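Local coordinates for Hit-like protein involved in cell-cycle regulation (Bartonella henselae, PDB 3LB5) that probably binds nucleotides as a histidine triad (HIT) family protein of the HINT type and may take part in cell-cycle regulation, at residues V43-M55 / P62-R74. Residues are numbered along the deposited sequence; the frame is centred on the assembly and turned at random.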
loop_
_atom_site.group_PDB
_atom_site.type_symbol
_atom_site.label_atom_id
_atom_site.label_comp_id
_atom_site.label_asym_id
_atom_site.label_seq_id
_atom_site.Cartn_x
_atom_site.Cartn_y
_atom_site.Cartn_z
ATOM N N VAL B 43 -14.487 -6.339 14.463
ATOM C CA VAL B 43 -15.369 -5.201 14.363
ATOM C C VAL B 43 -15.277 -4.805 12.903
ATOM O O VAL B 43 -14.349 -4.106 12.490
ATOM C CB VAL B 43 -14.946 -4.044 15.315
ATOM C CG1 VAL B 43 -15.930 -2.884 15.197
ATOM C CG2 VAL B 43 -14.883 -4.540 16.747
ATOM N N ARG B 44 -16.221 -5.309 12.121
ATOM C CA ARG B 44 -16.180 -5.152 10.679
ATOM C C ARG B 44 -16.878 -3.856 10.271
ATOM O O ARG B 44 -17.931 -3.525 10.804
ATOM C CB ARG B 44 -16.871 -6.344 10.014
ATOM C CG ARG B 44 -16.258 -7.693 10.401
ATOM C CD ARG B 44 -16.811 -8.852 9.569
ATOM N NE ARG B 44 -16.204 -10.099 10.033
ATOM C CZ ARG B 44 -16.244 -11.259 9.388
ATOM N NH1 ARG B 44 -16.883 -11.378 8.224
ATOM N NH2 ARG B 44 -15.650 -12.312 9.918
ATOM N N VAL B 45 -16.277 -3.132 9.333
ATOM C CA VAL B 45 -16.876 -1.913 8.805
ATOM C C VAL B 45 -17.467 -2.115 7.400
ATOM O O VAL B 45 -18.384 -1.409 7.010
ATOM C CB VAL B 45 -15.893 -0.706 8.834
ATOM C CG1 VAL B 45 -15.478 -0.387 10.268
ATOM C CG2 VAL B 45 -14.652 -0.951 7.997
ATOM N N TYR B 46 -16.951 -3.082 6.658
ATOM C CA TYR B 46 -17.374 -3.310 5.277
ATOM C C TYR B 46 -16.993 -4.734 4.894
ATOM O O TYR B 46 -16.009 -5.285 5.398
ATOM C CB TYR B 46 -16.720 -2.278 4.317
ATOM C CG TYR B 46 -16.898 -2.567 2.827
ATOM C CD1 TYR B 46 -18.090 -2.267 2.179
ATOM C CD2 TYR B 46 -15.865 -3.130 2.073
ATOM C CE1 TYR B 46 -18.269 -2.534 0.819
ATOM C CE2 TYR B 46 -16.034 -3.412 0.704
ATOM C CZ TYR B 46 -17.243 -3.107 0.089
ATOM O OH TYR B 46 -17.434 -3.365 -1.258
ATOM N N GLU B 47 -17.791 -5.318 4.002
ATOM C CA GLU B 47 -17.586 -6.673 3.542
ATOM C C GLU B 47 -18.306 -6.861 2.196
ATOM O O GLU B 47 -19.396 -6.352 2.004
ATOM C CB GLU B 47 -18.144 -7.636 4.600
ATOM C CG GLU B 47 -17.897 -9.106 4.340
ATOM C CD GLU B 47 -18.358 -10.014 5.477
ATOM O OE1 GLU B 47 -18.340 -11.237 5.252
ATOM O OE2 GLU B 47 -18.709 -9.521 6.586
ATOM N N ASP B 48 -17.656 -7.542 1.264
ATOM C CA ASP B 48 -18.323 -8.039 0.071
ATOM C C ASP B 48 -17.897 -9.497 -0.138
ATOM O O ASP B 48 -17.362 -10.106 0.777
ATOM C CB ASP B 48 -18.065 -7.126 -1.140
ATOM C CG ASP B 48 -16.595 -7.021 -1.532
ATOM O OD1 ASP B 48 -15.784 -7.949 -1.264
ATOM O OD2 ASP B 48 -16.249 -5.989 -2.172
ATOM N N ASP B 49 -18.137 -10.061 -1.325
ATOM C CA ASP B 49 -17.788 -11.465 -1.565
ATOM C C ASP B 49 -16.287 -11.760 -1.430
ATOM O O ASP B 49 -15.887 -12.915 -1.171
ATOM C CB ASP B 49 -18.278 -11.890 -2.944
ATOM C CG ASP B 49 -19.758 -12.297 -2.944
ATOM O OD1 ASP B 49 -20.263 -12.832 -1.917
ATOM O OD2 ASP B 49 -20.407 -12.107 -3.994
ATOM N N ASP B 50 -15.465 -10.715 -1.561
ATOM C CA ASP B 50 -14.028 -10.902 -1.708
ATOM C C ASP B 50 -13.187 -10.328 -0.565
ATOM O O ASP B 50 -12.026 -10.686 -0.422
ATOM C CB ASP B 50 -13.563 -10.314 -3.035
ATOM C CG ASP B 50 -14.173 -11.034 -4.233
ATOM O OD1 ASP B 50 -14.179 -12.261 -4.234
ATOM O OD2 ASP B 50 -14.678 -10.380 -5.164
ATOM N N VAL B 51 -13.744 -9.422 0.227
ATOM C CA VAL B 51 -12.900 -8.763 1.235
ATOM C C VAL B 51 -13.635 -8.474 2.514
ATOM O O VAL B 51 -14.867 -8.409 2.540
ATOM C CB VAL B 51 -12.313 -7.396 0.734
ATOM C CG1 VAL B 51 -11.695 -7.502 -0.654
ATOM C CG2 VAL B 51 -13.365 -6.312 0.748
ATOM N N ILE B 52 -12.863 -8.237 3.566
ATOM C CA ILE B 52 -13.394 -7.790 4.819
ATOM C C ILE B 52 -12.547 -6.628 5.253
ATOM O O ILE B 52 -11.333 -6.695 5.162
ATOM C CB ILE B 52 -13.318 -8.869 5.912
ATOM C CG1 ILE B 52 -14.011 -10.164 5.472
ATOM C CG2 ILE B 52 -13.990 -8.356 7.177
ATOM C CD1 ILE B 52 -13.701 -11.339 6.411
ATOM N N ALA B 53 -13.207 -5.567 5.708
ATOM C CA ALA B 53 -12.527 -4.428 6.315
ATOM C C ALA B 53 -12.962 -4.340 7.753
ATOM O O ALA B 53 -14.157 -4.410 8.051
ATOM C CB ALA B 53 -12.844 -3.112 5.558
ATOM N N PHE B 54 -11.997 -4.163 8.651
ATOM C CA PHE B 54 -12.270 -4.304 10.066
ATOM C C PHE B 54 -11.268 -3.461 10.865
ATOM O O PHE B 54 -10.215 -3.082 10.361
ATOM C CB PHE B 54 -12.245 -5.793 10.489
ATOM C CG PHE B 54 -10.909 -6.474 10.263
ATOM C CD1 PHE B 54 -9.978 -6.576 11.310
ATOM C CD2 PHE B 54 -10.587 -7.027 9.018
ATOM C CE1 PHE B 54 -8.728 -7.218 11.121
ATOM C CE2 PHE B 54 -9.329 -7.669 8.814
ATOM C CZ PHE B 54 -8.398 -7.761 9.878
ATOM N N MET B 55 -11.652 -3.126 12.082
ATOM C CA MET B 55 -10.854 -2.254 12.922
ATOM C C MET B 55 -9.603 -2.964 13.416
ATOM O O MET B 55 -9.666 -4.117 13.872
ATOM C CB MET B 55 -11.692 -1.759 14.110
ATOM C CG MET B 55 -13.017 -1.069 13.718
ATOM S SD MET B 55 -12.824 0.157 12.410
ATOM C CE MET B 55 -11.818 1.356 13.306
ATOM N N PRO B 62 -6.761 6.783 15.816
ATOM C CA PRO B 62 -8.156 6.333 15.914
ATOM C C PRO B 62 -8.800 6.207 14.537
ATOM O O PRO B 62 -8.616 7.080 13.677
ATOM C CB PRO B 62 -8.827 7.438 16.738
ATOM C CG PRO B 62 -7.683 8.092 17.489
ATOM C CD PRO B 62 -6.546 8.065 16.517
ATOM N N GLY B 63 -9.505 5.102 14.319
ATOM C CA GLY B 63 -10.092 4.815 13.001
ATOM C C GLY B 63 -9.254 3.951 12.055
ATOM O O GLY B 63 -9.697 3.632 10.942
ATOM N N HIS B 64 -8.051 3.598 12.498
ATOM C CA HIS B 64 -7.104 2.718 11.766
ATOM C C HIS B 64 -7.823 1.406 11.414
ATOM O O HIS B 64 -8.284 0.671 12.307
ATOM C CB HIS B 64 -5.895 2.472 12.684
ATOM C CG HIS B 64 -4.813 1.585 12.123
ATOM N ND1 HIS B 64 -3.583 1.489 12.731
ATOM C CD2 HIS B 64 -4.764 0.756 11.049
ATOM C CE1 HIS B 64 -2.822 0.632 12.069
ATOM N NE2 HIS B 64 -3.516 0.168 11.046
ATOM N N THR B 65 -7.933 1.156 10.115
ATOM C CA THR B 65 -8.694 0.042 9.561
ATOM C C THR B 65 -7.773 -0.870 8.752
ATOM O O THR B 65 -6.799 -0.403 8.116
ATOM C CB THR B 65 -9.829 0.572 8.663
ATOM O OG1 THR B 65 -10.597 1.546 9.381
ATOM C CG2 THR B 65 -10.773 -0.572 8.177
ATOM N N LEU B 66 -8.094 -2.170 8.778
ATOM C CA LEU B 66 -7.380 -3.156 7.984
ATOM C C LEU B 66 -8.290 -3.679 6.878
ATOM O O LEU B 66 -9.491 -3.880 7.094
ATOM C CB LEU B 66 -6.922 -4.320 8.869
ATOM C CG LEU B 66 -6.058 -3.943 10.065
ATOM C CD1 LEU B 66 -5.633 -5.189 10.839
ATOM C CD2 LEU B 66 -4.853 -3.177 9.587
ATOM N N VAL B 67 -7.721 -3.917 5.702
ATOM C CA VAL B 67 -8.505 -4.538 4.608
ATOM C C VAL B 67 -7.809 -5.841 4.217
ATOM O O VAL B 67 -6.593 -5.840 3.958
ATOM C CB VAL B 67 -8.577 -3.628 3.378
ATOM C CG1 VAL B 67 -9.146 -4.385 2.147
ATOM C CG2 VAL B 67 -9.456 -2.395 3.672
ATOM N N ILE B 68 -8.569 -6.946 4.223
ATOM C CA ILE B 68 -8.006 -8.260 3.840
ATOM C C ILE B 68 -8.820 -8.925 2.736
ATOM O O ILE B 68 -10.050 -8.774 2.698
ATOM C CB ILE B 68 -7.903 -9.279 5.048
ATOM C CG1 ILE B 68 -9.284 -9.635 5.624
ATOM C CG2 ILE B 68 -6.924 -8.806 6.136
ATOM C CD1 ILE B 68 -9.189 -10.738 6.755
ATOM N N PRO B 69 -8.149 -9.724 1.873
ATOM C CA PRO B 69 -8.904 -10.634 1.020
ATOM C C PRO B 69 -9.494 -11.794 1.858
ATOM O O PRO B 69 -8.935 -12.190 2.877
ATOM C CB PRO B 69 -7.840 -11.153 0.055
ATOM C CG PRO B 69 -6.567 -11.151 0.911
ATOM C CD PRO B 69 -6.688 -9.953 1.781
ATOM N N LYS B 70 -10.608 -12.349 1.413
ATOM C CA LYS B 70 -11.145 -13.537 2.047
ATOM C C LYS B 70 -10.354 -14.739 1.515
ATOM O O LYS B 70 -10.258 -15.787 2.185
ATOM C CB LYS B 70 -12.630 -13.666 1.712
ATOM C CG LYS B 70 -13.515 -12.703 2.493
ATOM C CD LYS B 70 -14.980 -12.935 2.143
ATOM C CE LYS B 70 -15.895 -12.207 3.135
ATOM N NZ LYS B 70 -17.341 -12.292 2.784
ATOM N N LYS B 71 -9.814 -14.601 0.304
ATOM C CA LYS B 71 -8.968 -15.655 -0.234
ATOM C C LYS B 71 -7.560 -15.541 0.339
ATOM O O LYS B 71 -6.942 -14.484 0.250
ATOM C CB LYS B 71 -8.962 -15.670 -1.763
ATOM C CG LYS B 71 -8.107 -16.815 -2.378
ATOM C CD LYS B 71 -8.173 -16.798 -3.913
ATOM C CE LYS B 71 -7.616 -18.080 -4.502
ATOM N NZ LYS B 71 -6.130 -18.189 -4.270
ATOM N N GLY B 72 -7.073 -16.645 0.913
ATOM C CA GLY B 72 -5.801 -16.674 1.628
ATOM C C GLY B 72 -4.542 -16.520 0.775
ATOM O O GLY B 72 -4.394 -17.159 -0.261
ATOM N N SER B 73 -3.651 -15.628 1.197
ATOM C CA SER B 73 -2.252 -15.651 0.759
ATOM C C SER B 73 -1.455 -15.074 1.912
ATOM O O SER B 73 -2.007 -14.341 2.736
ATOM C CB SER B 73 -2.015 -14.863 -0.549
ATOM O OG SER B 73 -2.248 -13.477 -0.401
ATOM N N ARG B 74 -0.176 -15.419 2.002
ATOM C CA ARG B 74 0.665 -14.897 3.090
ATOM C C ARG B 74 0.797 -13.375 3.021
ATOM O O ARG B 74 0.842 -12.701 4.053
ATOM C CB ARG B 74 2.064 -15.519 3.032
ATOM C CG ARG B 74 2.064 -17.036 3.352
ATOM C CD ARG B 74 3.437 -17.636 3.353
ATOM N NE ARG B 74 4.307 -17.119 4.400
ATOM C CZ ARG B 74 5.243 -16.184 4.242
ATOM N NH1 ARG B 74 5.451 -15.604 3.053
ATOM N NH2 ARG B 74 5.991 -15.827 5.291
HETATM O O HOH W 1 -17.500 -14.426 0.352
HETATM O O HOH W 2 -10.391 -12.610 -1.638
#
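K70, just past the C-terminal end of strand 65-69, lies across the 48-50 turn, its NZ meeting E47 OE1 in a salt bridge of 2.9 Å and the carbonyl O of D48 at 3.0 Å. Its backbone N gives a second tie to the turn, bonding D50 O at 2.9 Å. Beyond CG the lysine is extended, which lets NZ span the turn; the K70 and I52 side chains cross at about a right angle, CE lying on I52 CG1 (3.6 Å). E47 offers OE1 through its anti lone pair, while R44 NH1 meets OE2 from above the carboxylate plane.

Next to this network, the strands pair as an antiparallel hairpin. I52 with I68 and F54 with L66 are the hydrogen-bonded pairs, the straightest of the backbone bonds running from L66 N to F54 O at 2.8 Å (177°). On the face carrying these four side chains, L66 CB sits over the F54 ring, 4.1 Å from its centroid in a CH-pi contact, and I68 CD1 approaches F54 CE2 to 3.7 Å. A chi1 of 61° tucks F54 CG back over its own main chain and swings the ring toward L66 and I68. F32 meets that ring edge-to-face. On the other face, A53 CB touches V67 CG2.

Farther out, D48 OD1 holds the 48-51 turn: D50 N closes an Asx turn and V51 N a wider Asx motif. Water 1 links D49 O to K70 NZ. The ammonium, held between carboxylate, carbonyl and water, probably stays charged and ties the end of 65-69 to E47 and D48, while apolar and CH-pi contacts hold the face where F54 lies about 4 Å from the unknown ligand.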